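Local structure of Maltose/maltodextrin transport permease homologue (Bdellovibrio bacteriovorus HD100, 6FFL) at residues Pro59-Gly64 and Tyr272-Asn277; Gly76-Leu81 and Lys104-Gly109; Val112-Met117 and Gly234-Gly239; Pro265-Lys270 and Asp333-Gly338. The protein binds maltotriose through the MalE-type solute-binding domain described here and, fused to the transmembrane subunit MalF, probably takes part in maltose and maltodextrin uptake. One frame throughout, in Å; residues are numbered along the deposited sequence. Where two conformers were deposited one is given.

Contact 1 (Pro59-Gly64 and Tyr272-Asn277)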
# COMPACT_ATOMS: atom_id res chain seq x y z
N PRO A 59 -16.89 13.77 1.98
CA PRO A 59 -16.44 14.41 0.74
C PRO A 59 -17.06 13.76 -0.50
O PRO A 59 -17.43 12.59 -0.49
CB PRO A 59 -14.93 14.17 0.77
CG PRO A 59 -14.83 12.81 1.41
CD PRO A 59 -15.90 12.81 2.50
N GLU A 60 -17.11 14.55 -1.58
CA GLU A 60 -17.61 14.02 -2.85
C GLU A 60 -16.72 12.90 -3.37
O GLU A 60 -17.21 11.91 -3.93
CB GLU A 60 -17.71 15.15 -3.89
CG GLU A 60 -18.91 16.10 -3.70
CD GLU A 60 -18.63 17.24 -2.72
OE1 GLU A 60 -17.51 17.30 -2.17
OE2 GLU A 60 -19.52 18.07 -2.50
N LEU A 61 -15.41 13.05 -3.22
CA LEU A 61 -14.44 12.07 -3.69
C LEU A 61 -13.60 11.57 -2.53
O LEU A 61 -13.18 12.37 -1.68
CB LEU A 61 -13.53 12.66 -4.78
CG LEU A 61 -14.11 12.68 -6.19
CD1 LEU A 61 -13.34 13.65 -7.07
CD2 LEU A 61 -14.07 11.27 -6.79
N VAL A 62 -13.33 10.27 -2.50
CA VAL A 62 -12.43 9.66 -1.53
C VAL A 62 -11.43 8.80 -2.29
O VAL A 62 -11.80 8.12 -3.25
CB VAL A 62 -13.19 8.86 -0.44
CG1 VAL A 62 -14.02 7.73 -1.05
CG2 VAL A 62 -12.22 8.33 0.61
N TYR A 63 -10.16 8.85 -1.88
CA TYR A 63 -9.07 8.19 -2.61
C TYR A 63 -8.27 7.33 -1.64
O TYR A 63 -7.75 7.85 -0.65
CB TYR A 63 -8.15 9.21 -3.26
CG TYR A 63 -6.94 8.63 -3.98
CD1 TYR A 63 -5.75 8.36 -3.30
CD2 TYR A 63 -6.98 8.39 -5.36
CE1 TYR A 63 -4.64 7.84 -3.97
CE2 TYR A 63 -5.88 7.89 -6.04
CZ TYR A 63 -4.71 7.62 -5.34
OH TYR A 63 -3.62 7.11 -6.02
N GLY A 64 -8.13 6.05 -1.95
CA GLY A 64 -7.31 5.17 -1.12
C GLY A 64 -7.19 3.78 -1.70
O GLY A 64 -7.67 3.49 -2.80
N TYR A 272 -10.09 6.40 -6.85
CA TYR A 272 -11.17 7.32 -6.49
C TYR A 272 -12.52 6.61 -6.46
O TYR A 272 -12.82 5.77 -7.31
CB TYR A 272 -11.23 8.48 -7.49
CG TYR A 272 -9.95 9.31 -7.55
CD1 TYR A 272 -9.77 10.38 -6.67
CD2 TYR A 272 -8.95 9.03 -8.47
CE1 TYR A 272 -8.63 11.16 -6.72
CE2 TYR A 272 -7.79 9.79 -8.52
CZ TYR A 272 -7.64 10.86 -7.63
OH TYR A 272 -6.49 11.63 -7.66
N SER A 273 -13.33 6.96 -5.45
CA SER A 273 -14.73 6.56 -5.38
C SER A 273 -15.57 7.81 -5.20
O SER A 273 -15.10 8.81 -4.65
CB SER A 273 -15.00 5.59 -4.22
OG SER A 273 -14.23 4.40 -4.32
N LEU A 274 -16.83 7.74 -5.65
CA LEU A 274 -17.80 8.82 -5.51
C LEU A 274 -18.75 8.55 -4.34
O LEU A 274 -19.33 7.46 -4.25
CB LEU A 274 -18.61 8.97 -6.81
CG LEU A 274 -17.92 9.52 -8.06
CD1 LEU A 274 -18.91 9.51 -9.22
CD2 LEU A 274 -17.44 10.94 -7.83
N ASN A 275 -18.92 9.54 -3.47
CA ASN A 275 -19.85 9.46 -2.35
C ASN A 275 -21.27 9.23 -2.84
O ASN A 275 -21.74 9.87 -3.79
CB ASN A 275 -19.77 10.75 -1.53
CG ASN A 275 -20.31 10.60 -0.11
OD1 ASN A 275 -21.18 9.78 0.16
ND2 ASN A 275 -19.78 11.41 0.80
N ALA A 276 -21.97 8.29 -2.20
CA ALA A 276 -23.40 8.16 -2.44
C ALA A 276 -24.14 9.44 -2.04
O ALA A 276 -25.18 9.76 -2.63
CB ALA A 276 -23.92 6.95 -1.66
N ASN A 277 -23.64 10.17 -1.04
CA ASN A 277 -24.21 11.45 -0.61
C ASN A 277 -23.65 12.58 -1.46
O ASN A 277 -22.44 12.81 -1.45
CB ASN A 277 -23.85 11.74 0.85
CG ASN A 277 -24.36 10.70 1.82
OD1 ASN A 277 -25.49 10.25 1.70
ND2 ASN A 277 -23.53 10.34 2.80
O HOH W 1 -12.07 5.06 -2.62
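Tyr272 receives Tyr63 on one face of its ring. CD2 of Tyr63 stands 3.3 Å above the plane of the Tyr272 ring, over its centre, giving an edge-to-face pair with the planes 57° apart. Beyond the ring Tyr63 OH bonds to Asp110. Ser273 carries the hydrogen-bonded pair with Val62: Ser273 N donates to Val62 O at 2.9 Å, and Val62 N returns the bond to Ser273 O at 3.1 Å. A water donates to both Val62 O and Ser273 OG, while the same hydroxyl also bonds to Tyr106 O. The CG1 methyl of Val62 lies against Ser273 CB on this side of the sheet. These bonds join strand 61-65 to 266-274, the antiparallel strand set beside the parallel 4-9, 34-39 and 61-65, as in the lobe sheet of class II periplasmic binding proteins. Leu274 returns to the tyrosine side, alongside Leu61 and pointing the same way, with the CD2 methyls adjacent in one of the two conformers of Leu61; helix 281-294 covers this side. Asn275 then binds the two residues before strand 61-65, one bond to each. Its N gives a nearly straight bond to Glu60 O at 3.0 Å, and its ND2 reaches Pro59 O at 2.9 Å from 48° above that carbonyl plane. ND2 also bonds to Ser57 O. Asn275 OD1 accepts the backbone N of Asn277 at 2.8 Å, forming an Asx turn.

Contact 2 (Gly76-Leu81 and Lys104-Gly109)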
# COMPACT_ATOMS: atom_id res chain seq x y z
N GLY A 76 -23.08 0.85 1.47
CA GLY A 76 -23.85 1.71 0.60
C GLY A 76 -23.41 3.16 0.59
O GLY A 76 -24.23 4.04 0.35
N ILE A 77 -22.13 3.44 0.83
CA ILE A 77 -21.70 4.83 0.94
C ILE A 77 -20.90 5.30 -0.27
O ILE A 77 -20.48 6.46 -0.29
CB ILE A 77 -20.92 5.08 2.24
CG1 ILE A 77 -19.66 4.21 2.30
CG2 ILE A 77 -21.84 4.85 3.46
CD1 ILE A 77 -18.79 4.43 3.56
N VAL A 78 -20.70 4.46 -1.28
CA VAL A 78 -20.09 4.91 -2.53
C VAL A 78 -20.92 4.41 -3.71
O VAL A 78 -21.61 3.39 -3.62
CB VAL A 78 -18.63 4.44 -2.69
CG1 VAL A 78 -17.73 5.17 -1.68
CG2 VAL A 78 -18.53 2.92 -2.55
N ARG A 79 -20.83 5.14 -4.83
CA ARG A 79 -21.69 4.90 -6.00
C ARG A 79 -21.03 3.92 -6.96
O ARG A 79 -19.82 4.01 -7.20
CB ARG A 79 -21.96 6.20 -6.74
CG ARG A 79 -22.57 7.30 -5.90
CD ARG A 79 -22.66 8.61 -6.68
NE ARG A 79 -23.54 9.55 -5.99
CZ ARG A 79 -24.77 9.86 -6.39
NH1 ARG A 79 -25.26 9.32 -7.51
NH2 ARG A 79 -25.49 10.71 -5.69
N PRO A 80 -21.77 2.99 -7.55
CA PRO A 80 -21.21 2.22 -8.68
C PRO A 80 -20.85 3.18 -9.80
O PRO A 80 -21.60 4.11 -10.09
CB PRO A 80 -22.36 1.29 -9.09
CG PRO A 80 -23.34 1.33 -7.97
CD PRO A 80 -23.19 2.66 -7.30
N LEU A 81 -19.69 2.96 -10.41
CA LEU A 81 -19.19 3.87 -11.44
C LEU A 81 -19.54 3.44 -12.85
O LEU A 81 -19.33 4.21 -13.79
CB LEU A 81 -17.66 4.01 -11.32
CG LEU A 81 -17.22 4.62 -9.99
CD1 LEU A 81 -15.71 4.66 -9.90
CD2 LEU A 81 -17.84 6.01 -9.81
N LYS A 104 -19.68 -4.96 -9.83
CA LYS A 104 -19.65 -3.55 -10.19
C LYS A 104 -18.28 -2.95 -9.92
O LYS A 104 -17.48 -3.48 -9.15
CB LYS A 104 -20.72 -2.75 -9.43
CG LYS A 104 -22.15 -3.15 -9.76
CD LYS A 104 -23.15 -2.60 -8.75
CE LYS A 104 -24.37 -3.51 -8.61
NZ LYS A 104 -25.51 -2.83 -7.93
N HIS A 105 -18.05 -1.79 -10.53
CA HIS A 105 -16.82 -1.01 -10.35
C HIS A 105 -17.10 0.13 -9.37
O HIS A 105 -17.83 1.06 -9.70
CB HIS A 105 -16.33 -0.42 -11.67
CG HIS A 105 -15.78 -1.43 -12.63
ND1 HIS A 105 -16.47 -1.82 -13.76
CD2 HIS A 105 -14.60 -2.08 -12.66
CE1 HIS A 105 -15.74 -2.69 -14.43
NE2 HIS A 105 -14.60 -2.87 -13.79
N TYR A 106 -16.46 0.09 -8.19
CA TYR A 106 -16.65 1.17 -7.24
C TYR A 106 -15.46 2.12 -7.16
O TYR A 106 -15.55 3.14 -6.47
CB TYR A 106 -16.95 0.60 -5.84
CG TYR A 106 -18.32 -0.05 -5.74
CD1 TYR A 106 -19.47 0.71 -5.58
CD2 TYR A 106 -18.46 -1.43 -5.82
CE1 TYR A 106 -20.73 0.12 -5.48
CE2 TYR A 106 -19.71 -2.04 -5.74
CZ TYR A 106 -20.83 -1.26 -5.57
OH TYR A 106 -22.06 -1.87 -5.48
N MET A 107 -14.36 1.83 -7.86
CA MET A 107 -13.14 2.60 -7.72
C MET A 107 -12.41 2.63 -9.06
O MET A 107 -12.40 1.62 -9.78
CB MET A 107 -12.23 1.99 -6.64
CG MET A 107 -10.83 2.55 -6.63
SD MET A 107 -9.76 1.82 -5.38
CE MET A 107 -10.48 2.46 -3.86
N ILE A 108 -11.78 3.76 -9.39
CA ILE A 108 -10.84 3.79 -10.50
C ILE A 108 -9.54 4.42 -10.01
O ILE A 108 -9.53 5.55 -9.51
CB ILE A 108 -11.39 4.55 -11.73
CG1 ILE A 108 -10.28 4.70 -12.77
CG2 ILE A 108 -11.96 5.92 -11.35
CD1 ILE A 108 -9.96 3.40 -13.47
N GLY A 109 -8.44 3.68 -10.17
CA GLY A 109 -7.14 4.16 -9.76
C GLY A 109 -6.38 4.83 -10.89
O GLY A 109 -6.61 4.56 -12.06
O HOH W 2 -17.55 5.09 -6.37
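Leu81 and His105 are joined by the one direct hydrogen bond between the segments: Leu81 N donates to His105 O at 2.8 Å, nearly along the C=O axis. A second link runs through a water, which donates to Arg79 O at 2.6 Å and to Tyr106 O at 2.8 Å, so two backbone carbonyls share one bridge. The polar ends of the neighbouring side chains turn to other partners, Arg79 NE to Asn275 O and His105 ND1 to Asp82, with the His105 ring stacked on Phe90.

The rest is apolar. Tyr106 and Pro80 lie side by side, pointing the same way, with CG of the proline 3.8 Å from CE1 of Tyr106. Lys104, its chain extended beyond CG, lies beside the same proline, its CD 4.0 Å from Pro80 CB. Val78 meets the tyrosine ring obliquely through one methyl, CG2 to Tyr106 CD1 at 3.9 Å. The CD1 methyl of Leu81 comes 3.7 Å from Met107 N and 4.2 Å from Ile108 CG2.

The touching parts, 78-81 and 104-108, run 88° apart from end to end. The loop leaves helix 69-74 through a Schellman motif at Gly76 and passes across the interruption of strand 104-109, a helix-to-helix connection packed on the sheet of a class II binding-protein lobe.

Contact 3 (Val112-Met117 and Gly234-Gly239). With GLC (alpha-D-glucopyranose), chain B; GLC (alpha-D-glucopyranose), chain C.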
# COMPACT_ATOMS: atom_id res chain seq x y z
N VAL A 112 -0.96 1.71 -11.02
CA VAL A 112 -1.00 0.31 -10.61
C VAL A 112 0.28 0.02 -9.84
O VAL A 112 1.37 0.47 -10.23
CB VAL A 112 -1.17 -0.63 -11.82
CG1 VAL A 112 -0.92 -2.08 -11.45
CG2 VAL A 112 -2.59 -0.48 -12.40
N GLY A 113 0.15 -0.69 -8.73
CA GLY A 113 1.32 -1.03 -7.94
C GLY A 113 0.91 -1.24 -6.50
O GLY A 113 0.29 -2.26 -6.19
N ASN A 114 1.23 -0.29 -5.64
CA ASN A 114 0.94 -0.39 -4.21
C ASN A 114 1.66 -1.57 -3.57
O ASN A 114 1.21 -2.09 -2.55
CB ASN A 114 -0.58 -0.47 -3.97
CG ASN A 114 -0.96 -0.02 -2.58
OD1 ASN A 114 -0.54 1.05 -2.14
ND2 ASN A 114 -1.73 -0.84 -1.87
N HIS A 115 2.77 -2.00 -4.17
CA HIS A 115 3.44 -3.24 -3.81
C HIS A 115 4.70 -2.95 -3.00
O HIS A 115 5.41 -1.97 -3.26
CB HIS A 115 3.79 -4.04 -5.06
CG HIS A 115 4.55 -3.27 -6.10
ND1 HIS A 115 4.07 -2.10 -6.66
CD2 HIS A 115 5.75 -3.50 -6.68
CE1 HIS A 115 4.94 -1.65 -7.55
NE2 HIS A 115 5.97 -2.48 -7.58
N LEU A 116 4.98 -3.83 -2.04
CA LEU A 116 6.19 -3.74 -1.24
C LEU A 116 7.37 -4.41 -1.94
O LEU A 116 7.21 -5.34 -2.72
CB LEU A 116 5.98 -4.40 0.12
CG LEU A 116 4.95 -3.71 1.00
CD1 LEU A 116 4.69 -4.59 2.23
CD2 LEU A 116 5.41 -2.32 1.40
N MET A 117 8.57 -3.93 -1.61
CA MET A 117 9.78 -4.45 -2.23
C MET A 117 10.93 -4.16 -1.28
O MET A 117 10.77 -3.45 -0.29
CB MET A 117 10.01 -3.81 -3.59
CG MET A 117 10.45 -2.36 -3.51
SD MET A 117 9.94 -1.37 -4.93
CE MET A 117 8.18 -1.18 -4.60
N GLY A 234 6.89 0.54 -0.14
CA GLY A 234 6.09 0.40 -1.34
C GLY A 234 6.47 1.42 -2.41
O GLY A 234 7.26 2.34 -2.19
N ASP A 235 5.88 1.25 -3.60
CA ASP A 235 6.23 2.14 -4.71
C ASP A 235 5.77 3.58 -4.46
O ASP A 235 6.29 4.50 -5.10
CB ASP A 235 5.68 1.59 -6.04
CG ASP A 235 4.14 1.61 -6.14
OD1 ASP A 235 3.44 1.64 -5.10
OD2 ASP A 235 3.64 1.61 -7.29
N TRP A 236 4.85 3.81 -3.50
CA TRP A 236 4.47 5.17 -3.14
C TRP A 236 5.64 5.97 -2.58
O TRP A 236 5.56 7.20 -2.52
CB TRP A 236 3.35 5.16 -2.09
CG TRP A 236 3.75 4.41 -0.84
CD1 TRP A 236 4.51 4.87 0.19
CD2 TRP A 236 3.44 3.04 -0.53
NE1 TRP A 236 4.69 3.88 1.13
CE2 TRP A 236 4.04 2.75 0.71
CE3 TRP A 236 2.71 2.03 -1.18
CZ2 TRP A 236 3.93 1.49 1.32
CZ3 TRP A 236 2.60 0.78 -0.57
CH2 TRP A 236 3.22 0.52 0.66
N SER A 237 6.71 5.30 -2.14
CA SER A 237 7.81 5.98 -1.47
C SER A 237 8.94 6.39 -2.41
O SER A 237 9.82 7.14 -1.99
CB SER A 237 8.38 5.09 -0.35
OG SER A 237 9.06 3.95 -0.89
N TRP A 238 8.92 5.95 -3.67
CA TRP A 238 10.03 6.22 -4.58
C TRP A 238 10.27 7.71 -4.73
O TRP A 238 11.42 8.18 -4.69
CB TRP A 238 9.75 5.61 -5.95
CG TRP A 238 9.71 4.11 -6.00
CD1 TRP A 238 10.22 3.23 -5.08
CD2 TRP A 238 9.14 3.32 -7.04
NE1 TRP A 238 10.00 1.94 -5.49
CE2 TRP A 238 9.35 1.97 -6.71
CE3 TRP A 238 8.49 3.63 -8.24
CZ2 TRP A 238 8.90 0.93 -7.51
CZ3 TRP A 238 8.05 2.59 -9.05
CH2 TRP A 238 8.26 1.25 -8.68
N GLY A 239 9.20 8.48 -4.94
CA GLY A 239 9.36 9.89 -5.22
C GLY A 239 10.04 10.62 -4.07
O GLY A 239 10.90 11.47 -4.28
C1 GLC B . 0.34 1.85 2.18
C2 GLC B . -0.60 1.14 1.22
C3 GLC B . -1.89 0.68 1.88
C4 GLC B . -1.52 -0.14 3.12
C5 GLC B . -0.65 0.72 4.04
C6 GLC B . -0.25 -0.06 5.30
O2 GLC B . -0.89 2.05 0.13
O3 GLC B . -2.62 -0.14 0.95
O4 GLC B . -2.69 -0.50 3.82
O5 GLC B . 0.55 1.05 3.34
O6 GLC B . 0.25 0.85 6.30
C1 GLC C . 1.59 6.92 2.51
C2 GLC C . 1.05 6.38 1.17
C3 GLC C . 0.14 5.18 1.39
C4 GLC C . 0.81 4.14 2.28
C5 GLC C . 1.32 4.78 3.58
C6 GLC C . 2.11 3.79 4.42
O1 GLC C . 0.52 7.50 3.25
O2 GLC C . 0.28 7.39 0.51
O3 GLC C . -0.22 4.64 0.11
O4 GLC C . -0.17 3.11 2.56
O5 GLC C . 2.20 5.87 3.28
O6 GLC C . 2.45 4.37 5.69
O HOH W 3 3.95 1.39 -10.05
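Trp236 and Leu116 meet in the tight part of this contact, CD2 of Leu116 lying 3.7 Å from Trp236 CH2. The indole is held between two layers: Gly234 CA sits 3.4 Å above one face, close because Gly234 carries no CB, and the sugar covers the opposite face. There C1 of the chain B glucose is 3.5 Å from Trp236 CH2, and C4 of the chain C glucose lies over the ring centre. Further along, Met117 SD approaches the edge of Trp238 in a Met-aromatic contact, with a weak bond from Trp238 NE1 at 3.4 Å. The polar side, at the buried Asp235 carboxylate, is held less firmly: its bonds from Asn114 N are weak, and OD2 takes a bond at 2.8 Å from a water that donates to Val112 O as well. Asn114 uses both ends of its amide on the chain B glucose: OD1 accepts from O2, and ND2 donates to O3 at 3.0 Å in an almost straight bond of 178°. Lys270 NZ bonds to the same OD1 and would probably polarise the amide. Sugar carbons packed on an indole, with two amide bonds beside them, are familiar carbohydrate-binding chemistry, consistent with recognition of the sugar's apolar surface by Trp236 and of O2 and O3 by Asn114.

Contact 4 (Pro265-Lys270 and Asp333-Gly338)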
# COMPACT_ATOMS: atom_id res chain seq x y z
N PRO A 265 4.24 -9.83 -2.62
CA PRO A 265 3.60 -8.55 -2.32
C PRO A 265 2.17 -8.54 -2.83
O PRO A 265 1.83 -9.22 -3.80
CB PRO A 265 4.46 -7.53 -3.07
CG PRO A 265 5.06 -8.30 -4.18
CD PRO A 265 5.24 -9.72 -3.70
N LEU A 266 1.32 -7.78 -2.15
CA LEU A 266 -0.03 -7.55 -2.65
C LEU A 266 0.00 -6.43 -3.68
O LEU A 266 0.50 -5.34 -3.41
CB LEU A 266 -0.97 -7.18 -1.50
CG LEU A 266 -1.20 -8.39 -0.57
CD1 LEU A 266 -1.81 -7.95 0.75
CD2 LEU A 266 -2.07 -9.44 -1.27
N VAL A 267 -0.52 -6.71 -4.87
CA VAL A 267 -0.45 -5.79 -6.00
C VAL A 267 -1.85 -5.27 -6.25
O VAL A 267 -2.82 -6.04 -6.26
CB VAL A 267 0.13 -6.47 -7.25
CG1 VAL A 267 0.15 -5.50 -8.44
CG2 VAL A 267 1.55 -6.97 -6.95
N GLY A 268 -1.97 -3.96 -6.45
CA GLY A 268 -3.29 -3.41 -6.68
C GLY A 268 -3.26 -1.96 -7.10
O GLY A 268 -2.49 -1.58 -7.98
N THR A 269 -4.09 -1.13 -6.48
CA THR A 269 -4.16 0.27 -6.84
C THR A 269 -4.58 1.08 -5.63
O THR A 269 -4.96 0.55 -4.59
CB THR A 269 -5.14 0.50 -8.02
OG1 THR A 269 -4.94 1.80 -8.58
CG2 THR A 269 -6.60 0.38 -7.56
N LYS A 270 -4.48 2.40 -5.77
CA LYS A 270 -5.21 3.34 -4.94
C LYS A 270 -6.03 4.20 -5.89
O LYS A 270 -5.52 4.62 -6.93
CB LYS A 270 -4.24 4.18 -4.08
CG LYS A 270 -3.38 3.34 -3.10
CD LYS A 270 -2.30 4.18 -2.44
CE LYS A 270 -1.16 4.48 -3.41
NZ LYS A 270 -0.46 3.25 -3.89
N ASP A 333 9.16 -7.10 -12.53
CA ASP A 333 9.65 -8.39 -12.05
C ASP A 333 9.28 -8.62 -10.59
O ASP A 333 9.10 -9.78 -10.18
CB ASP A 333 11.16 -8.47 -12.25
CG ASP A 333 11.76 -9.71 -11.65
OD1 ASP A 333 11.66 -10.78 -12.29
OD2 ASP A 333 12.32 -9.63 -10.54
N ILE A 334 9.16 -7.55 -9.80
CA ILE A 334 8.71 -7.69 -8.42
C ILE A 334 7.24 -8.05 -8.37
O ILE A 334 6.82 -8.95 -7.62
CB ILE A 334 9.01 -6.39 -7.64
CG1 ILE A 334 10.52 -6.20 -7.47
CG2 ILE A 334 8.28 -6.37 -6.28
CD1 ILE A 334 10.92 -4.77 -7.13
N MET A 335 6.42 -7.37 -9.17
CA MET A 335 4.99 -7.64 -9.21
C MET A 335 4.67 -9.02 -9.78
O MET A 335 3.59 -9.55 -9.50
CB MET A 335 4.28 -6.55 -10.01
CG MET A 335 4.20 -5.19 -9.29
SD MET A 335 3.22 -3.97 -10.19
CE MET A 335 4.34 -3.54 -11.53
N GLU A 336 5.59 -9.59 -10.55
CA GLU A 336 5.36 -10.88 -11.19
C GLU A 336 5.13 -11.99 -10.17
O GLU A 336 4.39 -12.95 -10.44
CB GLU A 336 6.56 -11.20 -12.08
CG GLU A 336 6.74 -12.63 -12.53
CD GLU A 336 8.07 -12.81 -13.26
OE1 GLU A 336 8.36 -11.99 -14.16
OE2 GLU A 336 8.81 -13.76 -12.93
N VAL A 337 5.74 -11.90 -8.99
CA VAL A 337 5.50 -12.90 -7.96
C VAL A 337 4.52 -12.41 -6.90
O VAL A 337 4.41 -13.02 -5.84
CB VAL A 337 6.82 -13.38 -7.31
CG1 VAL A 337 7.68 -14.10 -8.34
CG2 VAL A 337 7.58 -12.22 -6.70
N GLY A 338 3.81 -11.32 -7.18
CA GLY A 338 2.81 -10.81 -6.26
C GLY A 338 1.47 -11.51 -6.45
O GLY A 338 1.30 -12.37 -7.32
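Pro265 and Gly338 bring the two backbones together, their CA atoms 4.6 Å apart and Pro265 O only 3.1 Å from Gly338 CA, with no hydrogen bond between the segments. The approach is made by a type I turn from Met335 to Gly338, closed by Gly338 N donating to Met335 O at 2.9 Å, and the absence of a CB on Gly338 allows it, since that direction faces Pro265 O and Val267. The proline ring rests on the same turn: its CD is 3.7 Å from Gly338 CA, and its CG is 3.9 Å from Ile334 O.

Val267 carries the other half. Its side chain and that of Met335 cross at about a right angle, and both valine methyls take part. CG1, anti to the backbone N (chi1 178°), touches Met335 SD at 3.9 Å. CG2 meets Met335 CG at 4.0 Å and also leans on Gly338 CA. CG of Met335 packs against the His115 ring as well. Glu336 in the turn forms a salt bridge to Arg252, as does Asp333 of the preceding helix in one of its two conformers.

Immediately after Gly338 the chain joins the sheet, as Pro265 and Val267 make backbone hydrogen bonds to Thr339 and strand 339-340 runs parallel to 266-274. Val267 lies about 6 Å from a bound platinum ion, measured from its side chain. Two chain passages side by side at the start of strand 266-274, one of them reaching on to Lys270 of the sugar pocket, are consistent with the multi-stranded connection between lobes in class II solute-binding proteins.

Overall arrangement
Strand 266-274 ties three of the contacts together: contact 4 uses its start, contact 1 its end, and contact 2 reaches the same sheet through the neighbouring strand 104-109. Contacts 1 and 2 have centres 8 Å apart and meet directly, Leu274 O and Arg79 N lying 2.8 Å apart. Contacts 3 and 4, with centres 9 Å apart, flank the maltotriose pocket: Gly113 O lies 2.8 Å from Gly268 N, and His115 packs on Met335. The centre of contact 1 lies about 23 Å from that of contact 3 and about 25 Å from that of contact 4, yet the Tyr63 side chain is about 7 Å from a glucose. Along the chain, contacts 2 and 3 are nested within the loop closed by contact 1, whereas contacts 1 and 4 interleave.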